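Local atomic coordinates of alpha-amylase (Eisenia fetida, PDB entry 6M4K), a protein that probably hydrolyses internal alpha-1,4-glucosidic linkages of starch-like polysaccharides, as a calcium-containing enzyme of glycoside hydrolase family 13. Residues F319-A322 against N323-K326; E31-C34 against Q35-A38; I383-H386 against R387-E390. All blocks are in the same frame, centred on the assembly; numbering follows the deposited sequence. Where two conformers were deposited one is given.

From the N terminus the three contacts follow one another in series; each is a continuous eight-residue run, so none closes a long loop and none nests in or crosses another. Contact 2 lies on helix 27-39, between barrel strands 19-22 and 44-47. Contact 1 is the start of helix 322-334, which runs between the last two strands, 295-297 and 339-344. Contact 3 leads from the loop after strand 356-357 into helix 389-401. It is the bridge between the others: towards contact 2, His386 and Arg387 meet Glu33 and Trp36; towards contact 1, Glu390 pairs with Lys326, and Ile383 and Glu385 pack on Phe319. Contacts 1 and 2 do not touch, their centres about 24 Å apart.

Contact 1 (F319-A322 against N323-K326); sequences FFEA and NMYK. With SO4 (sulfate ion), chain F.
Met324 lies against Glu321 at the start of helix 322-334, and a sulfate ion, probably from the crystallisation liquor, sits beside the pair. Along the methionine, CB is 3.5 Å from sulfate O1 and CG 3.3 Å from the same oxygen. The chain then bends at its last torsion (chi3 -70°), which folds the thioether back so that CE reaches Glu321 CB at 3.9 Å while still bordering O1; the two side chains cross obliquely. The glutamate carboxylate looks elsewhere, OE1 accepting a bond from Thr318 N. Main-chain N-H groups grip the anion at two oxygens: Met324 N to O1 at 2.9 Å and Asn323 N to O3 at 3.0 Å. Behind them the first helical turns close, with Tyr325 N donating to Glu321 O at 2.8 Å and Lys326 N to Ala322 O at 2.9 Å. Phe319 N stands over the centre of one face of the Tyr325 ring, whose hydroxyl is bonded to Asp300. With Glu321 as N-cap, the sulfate accepts from first-turn N-H groups where the positive end of the helix dipole would favour negative charge, a characteristic anion site at a helix N terminus.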
loop_
_atom_site.group_PDB
_atom_site.type_symbol
_atom_site.label_atom_id
_atom_site.label_comp_id
_atom_site.label_asym_id
_atom_site.label_seq_id
_atom_site.Cartn_x
_atom_site.Cartn_y
_atom_site.Cartn_z
ATOM N N PHE A 319 -4.144 0.818 12.392
ATOM C CA PHE A 319 -5.460 0.559 12.976
ATOM C C PHE A 319 -5.425 0.506 14.504
ATOM O O PHE A 319 -6.477 0.649 15.135
ATOM C CB PHE A 319 -6.082 -0.720 12.397
ATOM C CG PHE A 319 -5.388 -1.990 12.814
ATOM C CD1 PHE A 319 -5.781 -2.662 13.968
ATOM C CD2 PHE A 319 -4.375 -2.528 12.047
ATOM C CE1 PHE A 319 -5.160 -3.829 14.354
ATOM C CE2 PHE A 319 -3.747 -3.709 12.428
ATOM C CZ PHE A 319 -4.146 -4.361 13.594
ATOM N N PHE A 320 -4.250 0.318 15.109
ATOM C CA PHE A 320 -4.150 0.380 16.567
ATOM C C PHE A 320 -4.352 1.794 17.101
ATOM O O PHE A 320 -4.657 1.960 18.289
ATOM C CB PHE A 320 -2.805 -0.191 17.038
ATOM C CG PHE A 320 -2.743 -1.697 17.050
ATOM C CD1 PHE A 320 -3.412 -2.421 18.023
ATOM C CD2 PHE A 320 -1.992 -2.389 16.112
ATOM C CE1 PHE A 320 -3.348 -3.807 18.043
ATOM C CE2 PHE A 320 -1.925 -3.767 16.129
ATOM C CZ PHE A 320 -2.599 -4.476 17.097
ATOM N N GLU A 321 -4.179 2.819 16.264
ATOM C CA GLU A 321 -4.461 4.199 16.633
ATOM C C GLU A 321 -5.580 4.692 15.723
ATOM O O GLU A 321 -5.389 5.609 14.920
ATOM C CB GLU A 321 -3.203 5.066 16.481
ATOM C CG GLU A 321 -1.986 4.576 17.283
ATOM C CD GLU A 321 -1.214 3.452 16.598
ATOM O OE1 GLU A 321 -1.110 3.465 15.348
ATOM O OE2 GLU A 321 -0.722 2.539 17.301
ATOM N N ALA A 322 -6.760 4.083 15.851
ATOM C CA ALA A 322 -7.766 4.159 14.795
ATOM C C ALA A 322 -8.240 5.583 14.537
ATOM O O ALA A 322 -8.453 5.969 13.378
ATOM C CB ALA A 322 -8.948 3.253 15.140
ATOM N N ASN A 323 -8.435 6.383 15.588
ATOM C CA ASN A 323 -8.977 7.720 15.374
ATOM C C ASN A 323 -8.003 8.589 14.589
ATOM O O ASN A 323 -8.384 9.250 13.617
ATOM C CB ASN A 323 -9.334 8.377 16.710
ATOM C CG ASN A 323 -10.289 9.535 16.545
ATOM O OD1 ASN A 323 -11.333 9.407 15.899
ATOM N ND2 ASN A 323 -9.930 10.685 17.107
ATOM N N MET A 324 -6.737 8.594 15.002
ATOM C CA MET A 324 -5.723 9.353 14.276
ATOM C C MET A 324 -5.494 8.778 12.883
ATOM O O MET A 324 -5.262 9.525 11.929
ATOM C CB MET A 324 -4.419 9.328 15.059
ATOM C CG MET A 324 -4.459 10.177 16.322
ATOM S SD MET A 324 -2.830 10.331 17.081
ATOM C CE MET A 324 -2.605 8.678 17.678
ATOM N N TYR A 325 -5.529 7.455 12.757
ATOM C CA TYR A 325 -5.355 6.811 11.457
ATOM C C TYR A 325 -6.420 7.253 10.467
ATOM O O TYR A 325 -6.127 7.480 9.286
ATOM C CB TYR A 325 -5.460 5.315 11.679
ATOM C CG TYR A 325 -5.121 4.404 10.526
ATOM C CD1 TYR A 325 -3.831 4.330 10.011
ATOM C CD2 TYR A 325 -6.072 3.538 10.015
ATOM C CE1 TYR A 325 -3.512 3.439 8.988
ATOM C CE2 TYR A 325 -5.763 2.651 8.998
ATOM C CZ TYR A 325 -4.489 2.613 8.487
ATOM O OH TYR A 325 -4.212 1.696 7.503
ATOM N N LYS A 326 -7.662 7.381 10.922
ATOM C CA LYS A 326 -8.720 7.844 10.035
ATOM C C LYS A 326 -8.510 9.297 9.637
ATOM O O LYS A 326 -8.825 9.685 8.506
ATOM C CB LYS A 326 -10.085 7.664 10.696
ATOM C CG LYS A 326 -10.535 6.218 10.764
ATOM C CD LYS A 326 -11.891 6.109 11.433
ATOM C CE LYS A 326 -11.768 6.221 12.932
ATOM N NZ LYS A 326 -13.098 6.025 13.586
HETATM S S SO4 F . -6.383 6.873 18.801
HETATM O O1 SO4 F . -5.878 7.437 17.551
HETATM O O2 SO4 F . -6.620 7.971 19.734
HETATM O O3 SO4 F . -7.636 6.168 18.522
HETATM O O4 SO4 F . -5.412 5.935 19.358
#

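Contact 2 (E31-C34 against Q35-A38); sequences EREC and QWLA
Between Glu33 and Leu37 the backbone is regular alpha-helix: Leu37 N donates to Glu33 O at 2.8 Å with an N-H...O angle of 169°, and Ala38 N donates to Cys34 O, also at 2.8 Å. One residue earlier the carbonyl of Arg32 is bonded three residues on instead of four, by Gln35 N at 3.2 Å from above the carbonyl plane. Water joins in here. One molecule donates to Glu31 O and is held weakly by Gln35 N. Another donates to Arg32 O at 2.8 Å and is held weakly by Trp36 N. Each water thus spans a carbonyl and an amide four residues apart. Among the side chains, Glu33 is central. Its CG packs 3.9 Å from Leu37 CD1, the two chains crossing at about a right angle. A bend at chi2 (71°) then swings the carboxylate alongside the Trp36 indole, their planes only 19° apart and OE2 4.2 Å from CE3. That same OE2 is hydrogen-bonded to His386 and salt-bridged to Arg387, two partners that fix the rotation of a buried acid and would be expected to favour its charged form. The Trp36 indole stacks on His40 and takes a cation-pi contact from Arg387. Cys34, on another side, directs SG to helix 81-93, where it forms the disulfide with Cys91. The run belongs to strand 19-22, helix 27-39 and strand 44-47, the first beta-alpha-beta crossover of the (beta/alpha)8 TIM barrel.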
loop_
_atom_site.group_PDB
_atom_site.type_symbol
_atom_site.label_atom_id
_atom_site.label_comp_id
_atom_site.label_asym_id
_atom_site.label_seq_id
_atom_site.Cartn_x
_atom_site.Cartn_y
_atom_site.Cartn_z
ATOM N N GLU A 31 -11.423 -12.763 -4.580
ATOM C CA GLU A 31 -12.367 -12.912 -5.679
ATOM C C GLU A 31 -13.757 -12.418 -5.292
ATOM O O GLU A 31 -14.399 -11.680 -6.051
ATOM C CB GLU A 31 -12.404 -14.372 -6.125
ATOM C CG GLU A 31 -13.314 -14.602 -7.319
ATOM C CD GLU A 31 -13.294 -16.023 -7.833
ATOM O OE1 GLU A 31 -12.632 -16.881 -7.230
ATOM O OE2 GLU A 31 -13.953 -16.274 -8.865
ATOM N N ARG A 32 -14.236 -12.804 -4.105
ATOM C CA ARG A 32 -15.530 -12.308 -3.640
ATOM C C ARG A 32 -15.471 -10.815 -3.340
ATOM O O ARG A 32 -16.407 -10.071 -3.660
ATOM C CB ARG A 32 -15.980 -13.079 -2.401
ATOM C CG ARG A 32 -16.126 -14.570 -2.624
ATOM C CD ARG A 32 -16.895 -15.236 -1.500
ATOM N NE ARG A 32 -16.614 -16.667 -1.436
ATOM C CZ ARG A 32 -15.653 -17.199 -0.689
ATOM N NH1 ARG A 32 -14.890 -16.416 0.063
ATOM N NH2 ARG A 32 -15.455 -18.510 -0.686
ATOM N N GLU A 33 -14.377 -10.358 -2.737
ATOM C CA GLU A 33 -14.265 -8.959 -2.351
ATOM C C GLU A 33 -14.302 -8.022 -3.552
ATOM O O GLU A 33 -14.677 -6.859 -3.405
ATOM C CB GLU A 33 -12.977 -8.750 -1.554
ATOM C CG GLU A 33 -12.936 -7.436 -0.793
ATOM C CD GLU A 33 -13.892 -7.403 0.388
ATOM O OE1 GLU A 33 -14.600 -8.409 0.644
ATOM O OE2 GLU A 33 -13.924 -6.367 1.080
ATOM N N CYS A 34 -13.918 -8.501 -4.739
ATOM C CA CYS A 34 -13.900 -7.621 -5.902
ATOM C C CYS A 34 -15.271 -7.026 -6.200
ATOM O O CYS A 34 -15.346 -5.893 -6.676
ATOM C CB CYS A 34 -13.280 -8.328 -7.112
ATOM S SG CYS A 34 -11.474 -8.335 -6.975
ATOM N N GLN A 35 -16.358 -7.738 -5.887
ATOM C CA GLN A 35 -17.686 -7.160 -6.076
ATOM C C GLN A 35 -17.889 -5.964 -5.155
ATOM O O GLN A 35 -18.361 -4.904 -5.584
ATOM C CB GLN A 35 -18.777 -8.206 -5.839
ATOM C CG GLN A 35 -20.176 -7.681 -6.132
ATOM C CD GLN A 35 -20.354 -7.302 -7.590
ATOM O OE1 GLN A 35 -20.478 -8.172 -8.454
ATOM N NE2 GLN A 35 -20.353 -6.005 -7.876
ATOM N N TRP A 36 -17.557 -6.130 -3.869
ATOM C CA TRP A 36 -17.662 -5.030 -2.916
ATOM C C TRP A 36 -16.774 -3.864 -3.333
ATOM O O TRP A 36 -17.195 -2.699 -3.300
ATOM C CB TRP A 36 -17.295 -5.532 -1.507
ATOM C CG TRP A 36 -17.629 -4.530 -0.433
ATOM C CD1 TRP A 36 -18.758 -4.507 0.349
ATOM C CD2 TRP A 36 -16.853 -3.387 -0.049
ATOM N NE1 TRP A 36 -18.719 -3.426 1.197
ATOM C CE2 TRP A 36 -17.564 -2.718 0.973
ATOM C CE3 TRP A 36 -15.618 -2.869 -0.460
ATOM C CZ2 TRP A 36 -17.090 -1.545 1.578
ATOM C CZ3 TRP A 36 -15.146 -1.708 0.135
ATOM C CH2 TRP A 36 -15.884 -1.055 1.144
ATOM N N LEU A 37 -15.539 -4.167 -3.731
ATOM C CA LEU A 37 -14.611 -3.130 -4.155
ATOM C C LEU A 37 -15.124 -2.377 -5.374
ATOM O O LEU A 37 -15.027 -1.150 -5.429
ATOM C CB LEU A 37 -13.248 -3.744 -4.445
ATOM C CG LEU A 37 -12.527 -4.249 -3.198
ATOM C CD1 LEU A 37 -11.408 -5.207 -3.588
ATOM C CD2 LEU A 37 -11.967 -3.089 -2.393
ATOM N N ALA A 38 -15.662 -3.099 -6.362
ATOM C CA ALA A 38 -16.234 -2.434 -7.532
ATOM C C ALA A 38 -17.400 -1.535 -7.140
ATOM O O ALA A 38 -17.496 -0.394 -7.603
ATOM C CB ALA A 38 -16.670 -3.480 -8.564
HETATM O O HOH W 1 -16.980 -10.986 -6.703
HETATM O O HOH W 2 -18.427 -8.870 -2.121
#

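Contact 3 (I383-H386 against R387-E390); sequences ICEH and RWRE
Ile383 meets Trp388 twice: its carbonyl oxygen accepts from the indole NE1 at 3.1 Å, and its CG2 methyl rests 3.6 Å from CZ2. The bond is bent (N-H...O 146°), with the donor above the carbonyl plane. Cys384, disulfide-linked to Cys377, has a left-handed backbone conformation; its O accepts from Arg387 N at 2.8 Å, closing a turn through Glu385 and His386. Glu385 covers one face of the Trp388 indole, CA over the five-membered ring, 3.6 Å from the centroid, in a CH-pi contact, while Glu385 CG reaches Trp388 CZ2 at 4.0 Å. Its carbonyl oxygen receives Trp388 N at 3.0 Å, and its carboxylate goes to Ser345. His386 has its ring between backbone N and carbonyl carbon (chi1 67°), which lays one ring face against Arg387 CG, 4.0 Å from the centroid. Ring and guanidinium planes stand almost perpendicular, the polar ends of both side chains go to Glu33, and His386 ND1 is bonded to Ser344. Trp388, the N-cap of helix 389-401, is thus held by both its N-H groups and along one face. This is consistent with a well-defined helix entry, and the Glu33 carboxylate on helix 27-39 would be expected to offset the charge of Arg387.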
loop_
_atom_site.group_PDB
_atom_site.type_symbol
_atom_site.label_atom_id
_atom_site.label_comp_id
_atom_site.label_asym_id
_atom_site.label_seq_id
_atom_site.Cartn_x
_atom_site.Cartn_y
_atom_site.Cartn_z
ATOM N N ILE A 383 -9.340 -6.760 10.110
ATOM C CA ILE A 383 -9.615 -5.354 10.401
ATOM C C ILE A 383 -10.455 -4.712 9.299
ATOM O O ILE A 383 -11.364 -3.920 9.575
ATOM C CB ILE A 383 -8.293 -4.599 10.629
ATOM C CG1 ILE A 383 -7.456 -5.295 11.715
ATOM C CG2 ILE A 383 -8.555 -3.126 10.961
ATOM C CD1 ILE A 383 -8.166 -5.451 13.081
ATOM N N CYS A 384 -10.132 -5.014 8.036
ATOM C CA CYS A 384 -10.884 -4.529 6.871
ATOM C C CYS A 384 -11.020 -3.006 6.830
ATOM O O CYS A 384 -12.113 -2.472 6.657
ATOM C CB CYS A 384 -12.255 -5.192 6.775
ATOM S SG CYS A 384 -12.188 -6.971 6.538
ATOM N N GLU A 385 -9.889 -2.307 6.986
ATOM C CA GLU A 385 -9.898 -0.843 6.948
ATOM C C GLU A 385 -10.602 -0.301 5.710
ATOM O O GLU A 385 -11.241 0.752 5.759
ATOM C CB GLU A 385 -8.461 -0.300 6.966
ATOM C CG GLU A 385 -7.688 -0.511 8.264
ATOM C CD GLU A 385 -6.838 -1.764 8.256
ATOM O OE1 GLU A 385 -7.327 -2.835 7.839
ATOM O OE2 GLU A 385 -5.667 -1.672 8.666
ATOM N N HIS A 386 -10.445 -0.976 4.571
ATOM C CA HIS A 386 -11.037 -0.480 3.333
ATOM C C HIS A 386 -12.558 -0.506 3.374
ATOM O O HIS A 386 -13.199 0.198 2.585
ATOM C CB HIS A 386 -10.524 -1.302 2.149
ATOM C CG HIS A 386 -10.993 -2.716 2.160
ATOM N ND1 HIS A 386 -10.501 -3.662 3.035
ATOM C CD2 HIS A 386 -11.937 -3.338 1.417
ATOM C CE1 HIS A 386 -11.117 -4.810 2.820
ATOM N NE2 HIS A 386 -11.995 -4.640 1.845
ATOM N N ARG A 387 -13.140 -1.297 4.282
ATOM C CA ARG A 387 -14.579 -1.332 4.513
ATOM C C ARG A 387 -15.049 -0.406 5.630
ATOM O O ARG A 387 -16.252 -0.381 5.921
ATOM C CB ARG A 387 -15.043 -2.762 4.815
ATOM C CG ARG A 387 -15.005 -3.738 3.649
ATOM C CD ARG A 387 -16.104 -4.773 3.835
ATOM N NE ARG A 387 -16.109 -5.824 2.829
ATOM C CZ ARG A 387 -17.163 -6.603 2.607
ATOM N NH1 ARG A 387 -18.274 -6.418 3.313
ATOM N NH2 ARG A 387 -17.120 -7.550 1.680
ATOM N N TRP A 388 -14.160 0.340 6.280
ATOM C CA TRP A 388 -14.611 1.329 7.251
ATOM C C TRP A 388 -15.301 2.466 6.516
ATOM O O TRP A 388 -14.797 2.954 5.500
ATOM C CB TRP A 388 -13.426 1.904 8.021
ATOM C CG TRP A 388 -12.670 0.944 8.905
ATOM C CD1 TRP A 388 -12.852 -0.401 9.025
ATOM C CD2 TRP A 388 -11.598 1.284 9.788
ATOM N NE1 TRP A 388 -11.954 -0.925 9.940
ATOM C CE2 TRP A 388 -11.175 0.098 10.419
ATOM C CE3 TRP A 388 -10.957 2.486 10.108
ATOM C CZ2 TRP A 388 -10.149 0.081 11.359
ATOM C CZ3 TRP A 388 -9.932 2.466 11.035
ATOM C CH2 TRP A 388 -9.538 1.270 11.649
ATOM N N ARG A 389 -16.441 2.920 7.046
ATOM C CA ARG A 389 -17.186 3.984 6.380
ATOM C C ARG A 389 -16.328 5.229 6.189
ATOM O O ARG A 389 -16.408 5.897 5.148
ATOM C CB ARG A 389 -18.460 4.330 7.164
ATOM C CG ARG A 389 -19.324 5.419 6.507
ATOM C CD ARG A 389 -20.448 5.882 7.443
ATOM N NE ARG A 389 -19.846 6.562 8.581
ATOM C CZ ARG A 389 -19.681 6.032 9.785
ATOM N NH1 ARG A 389 -20.128 4.810 10.064
ATOM N NH2 ARG A 389 -19.057 6.747 10.716
ATOM N N GLU A 390 -15.518 5.580 7.193
ATOM C CA GLU A 390 -14.683 6.767 7.079
ATOM C C GLU A 390 -13.712 6.641 5.914
ATOM O O GLU A 390 -13.393 7.643 5.259
ATOM C CB GLU A 390 -13.935 7.011 8.390
ATOM C CG GLU A 390 -14.850 7.223 9.613
ATOM C CD GLU A 390 -15.195 5.943 10.373
ATOM O OE1 GLU A 390 -15.118 4.827 9.813
ATOM O OE2 GLU A 390 -15.542 6.053 11.571
#